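Local coordinates for protein Alpha/beta hydrolase (Legionella pneumophila subsp. pneumophila str. Philadelphia 1, PDB 4EZI) that is of unknown function but has an alpha/beta-hydrolase fold and may hydrolyse ester bonds, perhaps those of triacylglycerols as a lipase, at residues A[163-168]-A[177-182]. Sequence-based numbering, arbitrary orientation.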
loop_
_atom_site.group_PDB
_atom_site.type_symbol
_atom_site.label_atom_id
_atom_site.label_comp_id
_atom_site.label_asym_id
_atom_site.label_seq_id
_atom_site.Cartn_x
_atom_site.Cartn_y
_atom_site.Cartn_z
ATOM N N LEU A 163 -1.908 15.466 -8.368
ATOM C CA LEU A 163 -2.236 14.268 -7.614
ATOM C C LEU A 163 -1.185 13.198 -7.870
ATOM O O LEU A 163 -0.957 12.784 -9.017
ATOM C CB LEU A 163 -3.621 13.760 -8.004
ATOM C CG LEU A 163 -4.076 12.442 -7.382
ATOM C CD1 LEU A 163 -4.124 12.484 -5.847
ATOM C CD2 LEU A 163 -5.420 12.041 -7.942
ATOM N N TYR A 164 -0.549 12.733 -6.804
ATOM C CA TYR A 164 0.517 11.751 -6.885
ATOM C C TYR A 164 0.100 10.502 -6.097
ATOM O O TYR A 164 -0.470 10.636 -5.020
ATOM C CB TYR A 164 1.809 12.324 -6.282
ATOM C CG TYR A 164 2.134 13.737 -6.722
ATOM C CD1 TYR A 164 2.665 13.998 -7.973
ATOM C CD2 TYR A 164 1.854 14.816 -5.896
ATOM C CE1 TYR A 164 2.953 15.320 -8.367
ATOM C CE2 TYR A 164 2.131 16.107 -6.266
ATOM C CZ TYR A 164 2.657 16.365 -7.513
ATOM O OH TYR A 164 2.956 17.654 -7.885
ATOM N N LEU A 165 0.409 9.311 -6.606
ATOM C CA LEU A 165 0.018 8.070 -5.926
ATOM C C LEU A 165 1.277 7.242 -5.666
ATOM O O LEU A 165 2.005 6.933 -6.604
ATOM C CB LEU A 165 -0.955 7.256 -6.790
ATOM C CG LEU A 165 -2.157 7.991 -7.398
ATOM C CD1 LEU A 165 -2.935 7.007 -8.275
ATOM C CD2 LEU A 165 -3.048 8.661 -6.369
ATOM N N ALA A 166 1.505 6.829 -4.420
ATOM C CA ALA A 166 2.666 6.001 -4.075
ATOM C C ALA A 166 2.284 5.022 -2.976
ATOM O O ALA A 166 1.316 5.214 -2.264
ATOM C CB ALA A 166 3.850 6.850 -3.625
ATOM N N GLY A 167 3.123 4.013 -2.807
ATOM C CA GLY A 167 2.965 3.082 -1.714
ATOM C C GLY A 167 4.123 2.124 -1.711
ATOM O O GLY A 167 4.960 2.169 -2.613
ATOM N N TYR A 168 4.157 1.214 -0.732
ATOM C CA TYR A 168 5.255 0.233 -0.649
ATOM C C TYR A 168 4.663 -1.123 -0.350
ATOM O O TYR A 168 3.780 -1.262 0.487
ATOM C CB TYR A 168 6.250 0.622 0.452
ATOM C CG TYR A 168 7.605 -0.048 0.293
ATOM C CD1 TYR A 168 8.492 0.412 -0.664
ATOM C CD2 TYR A 168 8.000 -1.146 1.061
ATOM C CE1 TYR A 168 9.739 -0.192 -0.841
ATOM C CE2 TYR A 168 9.221 -1.762 0.881
ATOM C CZ TYR A 168 10.090 -1.269 -0.074
ATOM O OH TYR A 168 11.291 -1.871 -0.321
ATOM N N VAL A 177 -3.617 -0.789 -8.285
ATOM C CA VAL A 177 -5.047 -1.059 -8.472
ATOM C C VAL A 177 -5.901 0.207 -8.290
ATOM O O VAL A 177 -6.906 0.398 -8.992
ATOM C CB VAL A 177 -5.551 -2.273 -7.643
ATOM C CG1 VAL A 177 -4.789 -3.528 -8.075
ATOM C CG2 VAL A 177 -5.468 -2.032 -6.130
HETATM N N MSE A 178 -5.471 1.106 -7.407
HETATM C CA MSE A 178 -6.098 2.418 -7.270
HETATM C C MSE A 178 -5.974 3.197 -8.590
HETATM O O MSE A 178 -6.944 3.793 -9.057
HETATM C CB MSE A 178 -5.398 3.177 -6.144
HETATM C CG MSE A 178 -5.912 4.586 -5.949
HETATM SE SE MSE A 178 -4.883 5.488 -4.596
HETATM C CE MSE A 178 -6.041 7.019 -4.472
ATOM N N PHE A 179 -4.775 3.230 -9.141
ATOM C CA PHE A 179 -4.513 3.909 -10.424
ATOM C C PHE A 179 -5.415 3.368 -11.545
ATOM O O PHE A 179 -6.070 4.131 -12.267
ATOM C CB PHE A 179 -3.049 3.691 -10.734
ATOM C CG PHE A 179 -2.505 4.389 -11.972
ATOM C CD1 PHE A 179 -3.029 5.565 -12.507
ATOM C CD2 PHE A 179 -1.382 3.846 -12.563
ATOM C CE1 PHE A 179 -2.418 6.174 -13.605
ATOM C CE2 PHE A 179 -0.757 4.466 -13.632
ATOM C CZ PHE A 179 -1.293 5.623 -14.154
ATOM N N GLU A 180 -5.497 2.037 -11.650
ATOM C CA GLU A 180 -6.322 1.398 -12.643
ATOM C C GLU A 180 -7.777 1.809 -12.492
ATOM O O GLU A 180 -8.453 2.130 -13.485
ATOM C CB GLU A 180 -6.150 -0.131 -12.551
ATOM C CG GLU A 180 -6.945 -0.901 -13.560
ATOM C CD GLU A 180 -6.774 -2.379 -13.428
ATOM O OE1 GLU A 180 -6.628 -2.853 -12.279
ATOM O OE2 GLU A 180 -6.808 -3.078 -14.463
HETATM N N MSE A 181 -8.279 1.769 -11.267
HETATM C CA MSE A 181 -9.671 2.073 -11.000
HETATM C C MSE A 181 -9.991 3.547 -11.192
HETATM O O MSE A 181 -11.081 3.879 -11.655
HETATM C CB MSE A 181 -10.069 1.596 -9.605
HETATM C CG MSE A 181 -11.554 1.725 -9.304
HETATM SE SE MSE A 181 -12.065 1.032 -7.566
HETATM C CE MSE A 181 -12.000 -0.889 -7.955
ATOM N N LEU A 182 -9.067 4.427 -10.839
ATOM C CA LEU A 182 -9.254 5.849 -11.134
ATOM C C LEU A 182 -9.400 6.086 -12.642
ATOM O O LEU A 182 -10.309 6.786 -13.091
ATOM C CB LEU A 182 -8.105 6.688 -10.578
ATOM C CG LEU A 182 -8.131 6.944 -9.060
ATOM C CD1 LEU A 182 -6.837 7.638 -8.652
ATOM C CD2 LEU A 182 -9.362 7.753 -8.647
#
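Leu165 pushes both of its methyl groups into the helix 170-185, meeting Met178, Phe179 and Leu182 on one buried face. The two branches divide the work. CD1 of Leu165 lies 4.0 Å from CD1 of Leu182, the two leucines reaching toward each other tip to tip, and it also rests 4.1 Å from both CA and CB of Phe179. CD2 of Leu165 touches the selenomethionine Met178, 3.9 Å from its CE and 4.1 Å from its SE. With CG of Met178 anti to the backbone N (chi1 177°) and the chain extended beyond it, the selenium and terminal methyl are carried out to the strand. A branched leucine suits the strand position because one methyl packs between Leu182 and the base of Phe179 while the other meets Met178. The segment axes approach to 9.7 Å, and the extended Met178 and branched Leu165 fill that gap from opposite sides. Leu182 offers an apolar fork on the sheet-facing side of the helix; Phe179, met here at its root, is long enough to reach on to Pro306 and Thr307.

The direct contact is apolar packing, with no hydrogen bond across it. The packing is close around Leu165 but thins toward Leu163, whose side chain comes no nearer than 4.7 Å. On the far side of the helix, Glu180 and Met181 are partly exposed; OE1 of Glu180 is hydrogen-bonded to ND1 of His301.

Strand and helix run roughly antiparallel, at 148°, as expected when a helix returns across the sheet in a beta-alpha-beta crossover, here leading to strand 193-197. Gly167 fits the first glycine of a GxSxG motif, so the tight turn into the helix is probably the nucleophile elbow of this fold. Strand 162-168 lies between parallel strands 74-80 and 193-197; Tyr164 and Ala166 pack against helix 355-370, while Met181 touches helix 134-154.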